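Local coordinates for fructose-bisphosphate aldolase (Plasmodium falciparum, PDB 4TR9), which belongs to the class I fructose-bisphosphate aldolase family, whose chain folds as a TIM barrel; four copies form the assembly, at residues V211-Q214 against K215-C219; F258-V261 against R262-R266; F306-G309 against R310-Q313; A340-L343 against A344-K348. One frame throughout, in Å; residues are numbered along the deposited sequence. Where two conformers were deposited one is given.

All four contacts are local, joining residues a few positions apart. Contacts 1 and 2 lie on two outer helices, 206-226 and 253-267, that pack against each other; contact 1 is partly buried and contact 2 buried. Both touch the second subunit and mix apolar packing with long polar chains such as Gln214, Lys215, Arg262 and Arg266. Contact 3 sits deepest, its centre about 9 Å from the centre of the chain, where strand 303-308 passes into helix 310-320; it is mostly aromatic and aliphatic packing, with weak backbone bonds. Contact 4 ends helix 327-346, partly exposed, and depends largely on backbone bonding. Contacts 3 and 4 meet through Asn341, which lies against Phe306, Tyr308 and Leu312.

Contact 1 (V211-Q214 against K215-C219); sequences VVTQ and KVLSC
Thr213 O receives the backbone N-H of Leu217 at 2.9 Å, and an angle of 168° at the hydrogen makes it the straightest of the four i to i+4 bonds here. Val216 N is held as closely by Val212 O, also 2.9 Å. The bond from Ser218 N to Gln214 O is longer, at 3.2 Å. Two pairs of side chains run alongside each other, one helical turn apart. In the first, CG1 of Val212, turned opposite its own N (chi1 172°), meets CG2 of Val216 at 4.1 Å; that same CG2 rests 3.2 Å from Val212 O. In the second, the methyl CG2 of Thr213 touches CD1 of Leu217 at 4.0 Å, while Leu217 CG closes on Thr213 O at 3.2 Å. The hydroxyl of Thr213 turns back to bond Cys209 O. Helix 206-226, which carries all of this, is the crossover of a beta-alpha-beta unit between strands 191-198 and 235-236 of the barrel. Its inner side chains Val212, Thr213 and Val216 lie on Ile198, and Leu217 lies on Pro196; Thr213 and Leu217 also pack against helix 253-267. The longer chains head for other subunits. Gln214, extended, offers NE2 to Gln225 of the second subunit and OE1 to Arg266 of its own chain, both weakly. Lys215 runs straight to CE and then bends (chi4 63°), its NZ making a long, weak ion pair with Asp168 of the third subunit.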
loop_
_atom_site.group_PDB
_atom_site.type_symbol
_atom_site.label_atom_id
_atom_site.label_comp_id
_atom_site.label_asym_id
_atom_site.label_seq_id
_atom_site.Cartn_x
_atom_site.Cartn_y
_atom_site.Cartn_z
ATOM N N VAL A 211 -19.737 5.245 -4.723
ATOM C CA VAL A 211 -18.672 5.155 -3.730
ATOM C C VAL A 211 -17.763 3.960 -4.003
ATOM O O VAL A 211 -16.539 4.064 -3.919
ATOM C CB VAL A 211 -19.244 5.044 -2.303
ATOM C CG1 VAL A 211 -18.125 4.866 -1.291
ATOM C CG2 VAL A 211 -20.076 6.271 -1.968
ATOM N N VAL A 212 -18.372 2.827 -4.340
ATOM C CA VAL A 212 -17.623 1.612 -4.639
ATOM C C VAL A 212 -16.803 1.766 -5.918
ATOM O O VAL A 212 -15.619 1.427 -5.948
ATOM C CB VAL A 212 -18.557 0.393 -4.778
ATOM C CG1 VAL A 212 -17.790 -0.815 -5.292
ATOM C CG2 VAL A 212 -19.224 0.083 -3.447
ATOM N N THR A 213 -17.434 2.280 -6.969
ATOM C CA THR A 213 -16.757 2.471 -8.247
ATOM C C THR A 213 -15.586 3.436 -8.104
ATOM O O THR A 213 -14.518 3.219 -8.675
ATOM C CB THR A 213 -17.722 2.996 -9.325
ATOM O OG1 THR A 213 -18.836 2.102 -9.447
ATOM C CG2 THR A 213 -17.017 3.103 -10.668
ATOM N N GLN A 214 -15.790 4.495 -7.330
ATOM C CA GLN A 214 -14.740 5.474 -7.076
ATOM C C GLN A 214 -13.565 4.838 -6.337
ATOM O O GLN A 214 -12.405 5.141 -6.616
ATOM C CB GLN A 214 -15.294 6.656 -6.279
ATOM C CG GLN A 214 -14.256 7.699 -5.902
ATOM C CD GLN A 214 -14.862 8.886 -5.179
ATOM O OE1 GLN A 214 -16.072 9.110 -5.233
ATOM N NE2 GLN A 214 -14.020 9.654 -4.497
ATOM N N LYS A 215 -13.875 3.949 -5.398
ATOM C CA LYS A 215 -12.849 3.267 -4.616
ATOM C C LYS A 215 -12.072 2.270 -5.471
ATOM O O LYS A 215 -10.848 2.174 -5.371
ATOM C CB LYS A 215 -13.477 2.552 -3.418
ATOM C CG LYS A 215 -12.478 1.824 -2.532
ATOM C CD LYS A 215 -13.185 1.032 -1.445
ATOM C CE LYS A 215 -12.192 0.326 -0.536
ATOM N NZ LYS A 215 -11.325 1.287 0.201
ATOM N N VAL A 216 -12.790 1.531 -6.310
ATOM C CA VAL A 216 -12.170 0.539 -7.180
ATOM C C VAL A 216 -11.273 1.199 -8.223
ATOM O O VAL A 216 -10.122 0.797 -8.402
ATOM C CB VAL A 216 -13.228 -0.327 -7.892
ATOM C CG1 VAL A 216 -12.573 -1.220 -8.936
ATOM C CG2 VAL A 216 -13.996 -1.164 -6.880
ATOM N N LEU A 217 -11.798 2.219 -8.899
ATOM C CA LEU A 217 -11.046 2.923 -9.934
ATOM C C LEU A 217 -9.775 3.564 -9.381
ATOM O O LEU A 217 -8.760 3.637 -10.072
ATOM C CB LEU A 217 -11.920 3.986 -10.603
ATOM C CG LEU A 217 -13.011 3.460 -11.541
ATOM C CD1 LEU A 217 -13.716 4.609 -12.246
ATOM C CD2 LEU A 217 -12.429 2.481 -12.550
ATOM N N SER A 218 -9.835 4.027 -8.137
ATOM C CA SER A 218 -8.672 4.615 -7.484
ATOM C C SER A 218 -7.561 3.582 -7.324
ATOM O O SER A 218 -6.384 3.886 -7.509
ATOM C CB SER A 218 -9.054 5.195 -6.122
ATOM O OG SER A 218 -7.916 5.698 -5.445
ATOM N N CYS A 219 -7.948 2.359 -6.978
ATOM C CA CYS A 219 -6.992 1.275 -6.791
ATOM C C CYS A 219 -6.514 0.723 -8.131
ATOM O O CYS A 219 -5.364 0.301 -8.264
ATOM C CB CYS A 219 -7.608 0.158 -5.949
ATOM S SG CYS A 219 -6.469 -1.181 -5.538
#

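Contact 2 (F258-V261 against R262-R266)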
loop_
_atom_site.group_PDB
_atom_site.type_symbol
_atom_site.label_atom_id
_atom_site.label_comp_id
_atom_site.label_asym_id
_atom_site.label_seq_id
_atom_site.Cartn_x
_atom_site.Cartn_y
_atom_site.Cartn_z
ATOM N N PHE A 258 -25.178 11.839 -14.053
ATOM C CA PHE A 258 -24.509 12.717 -13.097
ATOM C C PHE A 258 -23.476 11.974 -12.256
ATOM O O PHE A 258 -22.314 12.377 -12.181
ATOM C CB PHE A 258 -25.533 13.388 -12.178
ATOM C CG PHE A 258 -24.921 14.059 -10.978
ATOM C CD1 PHE A 258 -24.265 15.272 -11.106
ATOM C CD2 PHE A 258 -25.005 13.477 -9.722
ATOM C CE1 PHE A 258 -23.701 15.891 -10.005
ATOM C CE2 PHE A 258 -24.443 14.091 -8.618
ATOM C CZ PHE A 258 -23.790 15.299 -8.759
ATOM N N LEU A 259 -23.908 10.889 -11.622
ATOM C CA LEU A 259 -23.049 10.143 -10.710
ATOM C C LEU A 259 -21.978 9.344 -11.449
ATOM O O LEU A 259 -21.008 8.891 -10.843
ATOM C CB LEU A 259 -23.897 9.219 -9.834
ATOM C CG LEU A 259 -24.765 9.954 -8.808
ATOM C CD1 LEU A 259 -25.908 9.083 -8.330
ATOM C CD2 LEU A 259 -23.924 10.417 -7.629
ATOM N N THR A 260 -22.150 9.177 -12.756
ATOM C CA THR A 260 -21.139 8.512 -13.572
ATOM C C THR A 260 -20.025 9.488 -13.931
ATOM O O THR A 260 -18.843 9.167 -13.809
ATOM C CB THR A 260 -21.738 7.921 -14.862
ATOM O OG1 THR A 260 -22.711 6.923 -14.527
ATOM C CG2 THR A 260 -20.651 7.290 -15.715
ATOM N N VAL A 261 -20.412 10.684 -14.369
ATOM C CA VAL A 261 -19.450 11.727 -14.709
ATOM C C VAL A 261 -18.648 12.152 -13.481
ATOM O O VAL A 261 -17.429 12.315 -13.552
ATOM C CB VAL A 261 -20.149 12.961 -15.323
ATOM C CG1 VAL A 261 -19.187 14.134 -15.422
ATOM C CG2 VAL A 261 -20.718 12.620 -16.692
ATOM N N ARG A 262 -19.336 12.317 -12.355
ATOM C CA ARG A 262 -18.681 12.698 -11.108
ATOM C C ARG A 262 -17.660 11.649 -10.676
ATOM O O ARG A 262 -16.570 11.986 -10.217
ATOM C CB ARG A 262 -19.712 12.905 -9.996
ATOM C CG ARG A 262 -19.121 13.469 -8.713
ATOM C CD ARG A 262 -20.139 13.488 -7.587
ATOM N NE ARG A 262 -20.358 12.158 -7.028
ATOM C CZ ARG A 262 -21.159 11.903 -6.001
ATOM N NH1 ARG A 262 -21.298 10.661 -5.555
ATOM N NH2 ARG A 262 -21.823 12.891 -5.416
ATOM N N THR A 263 -18.020 10.379 -10.831
ATOM C CA THR A 263 -17.142 9.280 -10.446
ATOM C C THR A 263 -15.877 9.250 -11.299
ATOM O O THR A 263 -14.779 9.018 -10.792
ATOM C CB THR A 263 -17.861 7.921 -10.562
ATOM O OG1 THR A 263 -19.074 7.954 -9.800
ATOM C CG2 THR A 263 -16.972 6.798 -10.048
ATOM N N LEU A 264 -16.037 9.494 -12.596
ATOM C CA LEU A 264 -14.911 9.470 -13.523
ATOM C C LEU A 264 -13.990 10.669 -13.328
ATOM O O LEU A 264 -12.767 10.531 -13.362
ATOM C CB LEU A 264 -15.412 9.427 -14.968
ATOM C CG LEU A 264 -16.153 8.155 -15.385
ATOM C CD1 LEU A 264 -16.591 8.243 -16.839
ATOM C CD2 LEU A 264 -15.286 6.927 -15.152
ATOM N N ARG A 265 -14.579 11.843 -13.121
ATOM C CA ARG A 265 -13.802 13.063 -12.935
ATOM C C ARG A 265 -12.968 13.011 -11.659
ATOM O O ARG A 265 -11.914 13.639 -11.573
ATOM C CB ARG A 265 -14.720 14.287 -12.911
ATOM C CG ARG A 265 -15.333 14.629 -14.260
ATOM C CD ARG A 265 -16.178 15.888 -14.179
ATOM N NE ARG A 265 -15.400 17.042 -13.740
ATOM C CZ ARG A 265 -14.710 17.831 -14.555
ATOM N NH1 ARG A 265 -14.030 18.860 -14.067
ATOM N NH2 ARG A 265 -14.695 17.593 -15.860
ATOM N N ARG A 266 -13.440 12.255 -10.675
ATOM C CA ARG A 266 -12.743 12.142 -9.398
ATOM C C ARG A 266 -11.607 11.122 -9.430
ATOM O O ARG A 266 -10.761 11.107 -8.538
ATOM C CB ARG A 266 -13.725 11.766 -8.285
ATOM C CG ARG A 266 -14.642 12.891 -7.833
ATOM C CD ARG A 266 -15.601 12.397 -6.757
ATOM N NE ARG A 266 -16.463 13.458 -6.245
ATOM C CZ ARG A 266 -17.421 13.268 -5.343
ATOM N NH1 ARG A 266 -18.160 14.289 -4.932
ATOM N NH2 ARG A 266 -17.644 12.055 -4.855
#
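Arg262 sends its backbone N-H to Phe258 O at 3.0 Å, close to straight at 165°, and so continues the regular i to i+4 bonding of this helix. Val261 O is similarly satisfied by Arg265 N at 2.9 Å, and Thr260 O by Leu264 N at 3.1 Å. Leu259 O is less well served: Thr263 N makes only a weak bond to it, and the Thr263 hydroxyl is modelled so close that its detailed geometry there is doubtful. The other threonine hydroxyl, on Thr260, is doubly occupied, by Val256 O one turn earlier and by Val241 N from a loop.

The guanidinium of Arg262 lies between two neighbours. CD2 of Leu259, 3.4 Å from NH1, and NH2 of Arg266 lie over opposite faces, each offset toward the rim. A bend at chi3 (76°) folds the end of Arg262 back alongside Leu259, whose chain points the same way. Two guanidinium groups so near each other would be expected to repel; the salt bridge of Arg266 NE to Glu232 of the second subunit may offset this, and that same glutamate packs on Arg262. On another side, the methylene CD of Arg265 lies 3.7 Å from Val261 CG1, the two chains running together, while the backbone of Arg265 bonds to the second subunit.

The whole is one stretch of an outer barrel helix, 253-267, lying between strands 235-236 and 274-277 in the chain and packed on helix 206-226, as in a TIM barrel.

Contact 3 (F306-G309 against R310-Q313)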
loop_
_atom_site.group_PDB
_atom_site.type_symbol
_atom_site.label_atom_id
_atom_site.label_comp_id
_atom_site.label_asym_id
_atom_site.label_seq_id
_atom_site.Cartn_x
_atom_site.Cartn_y
_atom_site.Cartn_z
ATOM N N PHE A 306 -18.727 3.995 -26.121
ATOM C CA PHE A 306 -19.259 2.687 -25.756
ATOM C C PHE A 306 -18.409 1.519 -26.246
ATOM O O PHE A 306 -17.723 1.613 -27.265
ATOM C CB PHE A 306 -20.683 2.536 -26.298
ATOM C CG PHE A 306 -20.780 2.651 -27.797
ATOM C CD1 PHE A 306 -20.728 1.522 -28.599
ATOM C CD2 PHE A 306 -20.923 3.889 -28.403
ATOM C CE1 PHE A 306 -20.815 1.626 -29.976
ATOM C CE2 PHE A 306 -21.009 3.999 -29.780
ATOM C CZ PHE A 306 -20.958 2.866 -30.567
ATOM N N SER A 307 -18.463 0.418 -25.503
ATOM C CA SER A 307 -17.907 -0.855 -25.944
ATOM C C SER A 307 -18.985 -1.919 -25.800
ATOM O O SER A 307 -18.823 -2.893 -25.064
ATOM C CB SER A 307 -16.664 -1.230 -25.138
ATOM O OG SER A 307 -16.139 -2.478 -25.562
ATOM N N TYR A 308 -20.092 -1.714 -26.505
ATOM C CA TYR A 308 -21.275 -2.548 -26.346
ATOM C C TYR A 308 -21.182 -3.864 -27.105
ATOM O O TYR A 308 -20.489 -3.970 -28.118
ATOM C CB TYR A 308 -22.524 -1.792 -26.805
ATOM C CG TYR A 308 -22.881 -0.596 -25.953
ATOM C CD1 TYR A 308 -22.420 -0.484 -24.647
ATOM C CD2 TYR A 308 -23.687 0.417 -26.452
ATOM C CE1 TYR A 308 -22.749 0.610 -23.866
ATOM C CE2 TYR A 308 -24.022 1.512 -25.680
ATOM C CZ TYR A 308 -23.550 1.604 -24.389
ATOM O OH TYR A 308 -23.884 2.695 -23.622
ATOM N N GLY A 309 -21.894 -4.864 -26.600
ATOM C CA GLY A 309 -22.043 -6.131 -27.285
ATOM C C GLY A 309 -23.500 -6.548 -27.240
ATOM O O GLY A 309 -24.093 -6.881 -28.263
ATOM N N ARG A 310 -24.078 -6.514 -26.046
ATOM C CA ARG A 310 -25.490 -6.825 -25.869
ATOM C C ARG A 310 -26.371 -5.748 -26.490
ATOM O O ARG A 310 -27.380 -6.046 -27.126
ATOM C CB ARG A 310 -25.823 -6.975 -24.384
ATOM C CG ARG A 310 -27.281 -7.289 -24.098
ATOM C CD ARG A 310 -27.552 -7.307 -22.605
ATOM N NE ARG A 310 -28.773 -8.035 -22.276
ATOM C CZ ARG A 310 -28.804 -9.321 -21.938
ATOM N NH1 ARG A 310 -29.959 -9.907 -21.654
ATOM N NH2 ARG A 310 -27.678 -10.020 -21.884
ATOM N N ALA A 311 -25.974 -4.492 -26.309
ATOM C CA ALA A 311 -26.771 -3.357 -26.764
ATOM C C ALA A 311 -26.726 -3.175 -28.279
ATOM O O ALA A 311 -27.435 -2.334 -28.829
ATOM C CB ALA A 311 -26.305 -2.085 -26.073
ATOM N N LEU A 312 -25.892 -3.963 -28.951
ATOM C CA LEU A 312 -25.736 -3.845 -30.396
ATOM C C LEU A 312 -26.154 -5.109 -31.141
ATOM O O LEU A 312 -26.420 -5.065 -32.340
ATOM C CB LEU A 312 -24.287 -3.505 -30.749
ATOM C CG LEU A 312 -23.799 -2.096 -30.408
ATOM C CD1 LEU A 312 -22.307 -1.968 -30.672
ATOM C CD2 LEU A 312 -24.577 -1.057 -31.201
ATOM N N GLN A 313 -26.216 -6.230 -30.431
ATOM C CA GLN A 313 -26.417 -7.522 -31.080
ATOM C C GLN A 313 -27.712 -8.227 -30.687
ATOM O O GLN A 313 -28.113 -9.192 -31.339
ATOM C CB GLN A 313 -25.235 -8.443 -30.778
ATOM C CG GLN A 313 -23.895 -7.914 -31.257
ATOM C CD GLN A 313 -22.744 -8.829 -30.884
ATOM O OE1 GLN A 313 -21.809 -8.420 -30.197
ATOM N NE2 GLN A 313 -22.807 -10.075 -31.338
#
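Leu312 lies across Phe306 at about a right angle, its CD1 coming 4.0 Å from Phe306 CE1 and meeting the ring obliquely. Phe306 reaches that place because CG sits between the backbone N and the carbonyl carbon (chi1 60°), a crowded rotamer. Phe306 CB stands 3.4 Å above the centre of the Tyr308 ring, and Tyr308 N lies in the plane of the Phe306 ring, at its edge. Tyr308 in turn spreads its side chain over the first turn of the helix. Its CB is 3.8 Å from Leu312 CG, and further out CD2 is 3.6 Å from Ala311 CB, which meets the ring obliquely. Leu312 thus touches both aromatic residues; of the two, Ala311 meets Tyr308.

The backbone bonds beside this packing are loose. Gly309, at the N-cap position, offers its O to Leu312 N at 3.5 Å and to Gln313 N at 3.1 Å; both bonds are weak, the second badly bent at 123°. Back in the strand, Ser307 points away from the helix and bonds weakly to Lys237, one of the residues lining the ligand pocket; Gly309 itself lies about 7 Å from the bound ligand. Tyr308 OH makes a weak bond to Ala287 O of helix 284-295.

Strand 303-308 lies between strands 35-39 and 274-277. Helix 284-295 packs on Phe306, Tyr308 and Ala311, and Asn341 of helix 327-346 touches Phe306, Tyr308 and Leu312.

Contact 4 (A340-L343 against A344-K348); sequences ANSL and ATYGK
Tyr346 folds back along the last turn of helix 327-346 and rests beside Ser342 and Leu343. Its CB stands 3.7 Å from Leu343 O. With CG opposite the carbonyl carbon (chi1 -67°), the ring leans back along the helix: CD2 comes 3.4 Å from Ser342 O, an oblique approach to the ring, and CE2 passes 3.8 Å from the same Ser342 O, while Leu343 CA lies at the ring edge, near its plane. The side chain also packs on Ala32. Ser342 OG is held elsewhere, by Gly33 O, and Asn341 OD1 by Ser288 OG of helix 284-295.

The backbone bonding slackens towards the end of the helix. Thr345 N bonds Ser342 O at 3.1 Å from well above the carbonyl plane, and only weakly Asn341 O, which has Thr345 CG2 against it at 3.3 Å. The Thr345 hydroxyl is modelled implausibly near Ser342 O, so that approach is doubtful. Leu343 O accepts Tyr346 N, weakly, and Lys348 N at 3.0 Å and 151°, the firmer bond.

Gly347 leaves helical geometry with a positive phi of 76°, and its N bonds weakly to Ala344 O at 3.3 Å. Together with Lys348 N on Leu343 O, this is a Schellman motif with Gly347 as its C-prime residue, closing the last helix of the modelled chain.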
loop_
_atom_site.group_PDB
_atom_site.type_symbol
_atom_site.label_atom_id
_atom_site.label_comp_id
_atom_site.label_asym_id
_atom_site.label_seq_id
_atom_site.Cartn_x
_atom_site.Cartn_y
_atom_site.Cartn_z
ATOM N N ALA A 340 -27.508 4.844 -33.212
ATOM C CA ALA A 340 -28.168 5.287 -31.989
ATOM C C ALA A 340 -27.148 5.612 -30.904
ATOM O O ALA A 340 -27.225 6.657 -30.256
ATOM C CB ALA A 340 -29.141 4.228 -31.499
ATOM N N ASN A 341 -26.191 4.711 -30.715
ATOM C CA ASN A 341 -25.144 4.909 -29.724
ATOM C C ASN A 341 -24.107 5.923 -30.194
ATOM O O ASN A 341 -23.408 6.529 -29.384
ATOM C CB ASN A 341 -24.472 3.578 -29.389
ATOM C CG ASN A 341 -25.400 2.625 -28.663
ATOM O OD1 ASN A 341 -26.070 3.004 -27.703
ATOM N ND2 ASN A 341 -25.454 1.382 -29.126
ATOM N N SER A 342 -24.011 6.106 -31.507
ATOM C CA SER A 342 -23.115 7.108 -32.071
ATOM C C SER A 342 -23.617 8.511 -31.752
ATOM O O SER A 342 -22.846 9.382 -31.351
ATOM C CB SER A 342 -22.983 6.931 -33.583
ATOM O OG SER A 342 -22.113 7.906 -34.134
ATOM N N LEU A 343 -24.917 8.718 -31.934
ATOM C CA LEU A 343 -25.552 9.988 -31.601
ATOM C C LEU A 343 -25.527 10.216 -30.096
ATOM O O LEU A 343 -25.551 11.355 -29.629
ATOM C CB LEU A 343 -26.992 10.022 -32.116
ATOM C CG LEU A 343 -27.182 9.957 -33.631
ATOM C CD1 LEU A 343 -28.655 9.817 -33.976
ATOM C CD2 LEU A 343 -26.590 11.189 -34.296
ATOM N N ALA A 344 -25.479 9.121 -29.344
ATOM C CA ALA A 344 -25.427 9.190 -27.892
ATOM C C ALA A 344 -24.104 9.785 -27.421
ATOM O O ALA A 344 -24.032 10.376 -26.346
ATOM C CB ALA A 344 -25.634 7.810 -27.286
ATOM N N THR A 345 -23.062 9.627 -28.231
ATOM C CA THR A 345 -21.749 10.172 -27.903
ATOM C C THR A 345 -21.737 11.690 -28.036
ATOM O O THR A 345 -20.967 12.374 -27.362
ATOM C CB THR A 345 -20.645 9.585 -28.803
ATOM O OG1 THR A 345 -20.897 9.940 -30.169
ATOM C CG2 THR A 345 -20.593 8.071 -28.672
ATOM N N TYR A 346 -22.591 12.209 -28.913
ATOM C CA TYR A 346 -22.700 13.650 -29.119
ATOM C C TYR A 346 -23.717 14.270 -28.170
ATOM O O TYR A 346 -23.790 15.492 -28.033
ATOM C CB TYR A 346 -23.090 13.961 -30.566
ATOM C CG TYR A 346 -22.034 13.607 -31.586
ATOM C CD1 TYR A 346 -20.903 14.398 -31.746
ATOM C CD2 TYR A 346 -22.175 12.494 -32.403
ATOM C CE1 TYR A 346 -19.938 14.083 -32.682
ATOM C CE2 TYR A 346 -21.216 12.172 -33.343
ATOM C CZ TYR A 346 -20.098 12.970 -33.477
ATOM O OH TYR A 346 -19.139 12.655 -34.411
ATOM N N GLY A 347 -24.503 13.420 -27.518
ATOM C CA GLY A 347 -25.576 13.886 -26.660
ATOM C C GLY A 347 -26.752 14.360 -27.490
ATOM O O GLY A 347 -27.580 15.144 -27.028
ATOM N N LYS A 348 -26.823 13.876 -28.726
ATOM C CA LYS A 348 -27.887 14.268 -29.642
ATOM C C LYS A 348 -28.764 13.078 -30.013
ATOM O O LYS A 348 -29.248 12.982 -31.142
ATOM C CB LYS A 348 -27.301 14.902 -30.905
ATOM C CG LYS A 348 -26.367 16.073 -30.638
ATOM C CD LYS A 348 -27.069 17.188 -29.874
ATOM C CE LYS A 348 -28.211 17.784 -30.682
ATOM N NZ LYS A 348 -28.902 18.876 -29.942
#